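Conserved protein (Methanothermobacter thermautotrophicus, PDB 1I36) binds NADP and is of unknown function, though its fold resembles that of the 3-hydroxyacid dehydrogenases. Local coordinates at residues S91-T94 with V95-A98. The protein carries 1 engineered substitution. Residues are numbered along the deposited sequence; the frame is centred on the assembly and turned at random.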
# COMPACT_ATOMS: atom_id res chain seq x y z
N SER A 91 11.30 11.77 -17.85
CA SER A 91 10.31 12.41 -16.99
C SER A 91 9.21 13.07 -17.79
O SER A 91 9.42 13.45 -18.97
CB SER A 91 11.00 13.45 -16.10
OG SER A 91 11.30 14.65 -16.84
N PRO A 92 8.04 13.27 -17.15
CA PRO A 92 6.94 13.91 -17.87
C PRO A 92 7.32 15.27 -18.44
O PRO A 92 6.92 15.60 -19.54
CB PRO A 92 5.85 14.03 -16.81
CG PRO A 92 6.02 12.71 -16.04
CD PRO A 92 7.57 12.66 -15.88
N GLU A 93 8.13 16.04 -17.72
CA GLU A 93 8.53 17.37 -18.24
C GLU A 93 9.49 17.20 -19.44
O GLU A 93 9.40 17.96 -20.39
CB GLU A 93 9.15 18.27 -17.17
CG GLU A 93 9.32 19.74 -17.60
CD GLU A 93 8.00 20.43 -18.05
OE1 GLU A 93 8.02 21.17 -19.03
OE2 GLU A 93 6.96 20.27 -17.42
N THR A 94 10.35 16.18 -19.41
CA THR A 94 11.25 15.92 -20.54
C THR A 94 10.43 15.55 -21.79
O THR A 94 10.75 15.96 -22.93
CB THR A 94 12.30 14.83 -20.18
OG1 THR A 94 12.90 15.18 -18.94
CG2 THR A 94 13.45 14.78 -21.22
N VAL A 95 9.34 14.79 -21.57
CA VAL A 95 8.43 14.39 -22.65
C VAL A 95 7.78 15.66 -23.27
O VAL A 95 7.73 15.81 -24.50
CB VAL A 95 7.29 13.45 -22.09
CG1 VAL A 95 6.31 13.08 -23.20
CG2 VAL A 95 7.90 12.13 -21.54
N ARG A 96 7.34 16.57 -22.42
CA ARG A 96 6.70 17.81 -22.88
C ARG A 96 7.69 18.62 -23.73
O ARG A 96 7.31 19.21 -24.74
CB ARG A 96 6.19 18.65 -21.69
CG ARG A 96 5.05 17.98 -20.88
CD ARG A 96 4.47 18.91 -19.78
NE ARG A 96 3.60 18.13 -18.90
CZ ARG A 96 3.98 17.62 -17.73
NH1 ARG A 96 5.19 17.85 -17.26
NH2 ARG A 96 3.21 16.73 -17.11
N MET A 97 8.97 18.63 -23.35
CA MET A 97 10.00 19.34 -24.11
C MET A 97 10.28 18.61 -25.41
O MET A 97 10.49 19.25 -26.45
CB MET A 97 11.28 19.50 -23.25
CG MET A 97 11.02 20.43 -22.06
SD MET A 97 10.35 22.10 -22.54
CE MET A 97 8.75 21.91 -22.24
N ALA A 98 10.32 17.28 -25.38
CA ALA A 98 10.52 16.53 -26.61
C ALA A 98 9.36 16.82 -27.56
O ALA A 98 9.57 16.95 -28.77
CB ALA A 98 10.61 15.03 -26.32
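Glu93 and Arg96, one turn apart at the start of helix 92-101, are joined by a salt bridge in which Arg96 NH1 donates to Glu93 OE2 over 3.0 Å. The bond is bent, 135° at the hydrogen; NH1 meets OE2 from above the carboxylate plane, and the carboxylate and guanidinium planes are turned 36° from each other. Arg96 runs extended from CG to NE back toward the N-terminus, bringing its guanidinium over the first turn: Pro92 O lies over one face, 3.6 Å above the guanidinium plane but displaced toward its rim, and Pro92 CB is 3.8 Å from NH2. Glu93 reaches it with CG anti to the backbone N (chi1 -168°) and a bend at chi2; its other oxygen, OE1, meets the methyl CE of Met97 at 3.4 Å.

Proline suits the first turn, where its missing N-H costs no helical bond. Ser91 is the N-cap: its OG accepts from Thr94 N at 3.1 Å, while its carbonyl O receives Val95 N at 2.9 Å. Glu232 of the same chain hydrogen-bonds Ser91 OG and the amide of Glu93. On the buried side the branched Val95 sets CG2 3.3 Å from Ser91 O and packs on Phe107 of strand 106-112, as fits a helix of the beta-alpha-beta unit in a Rossmann-type domain; Arg96 also packs on Leu183 of the second subunit.

Chemically, acidic groups gathered at the amino end should interact favourably with the helix dipole, and pairing Glu93 with Arg96 probably offsets the cost of placing a positive charge there.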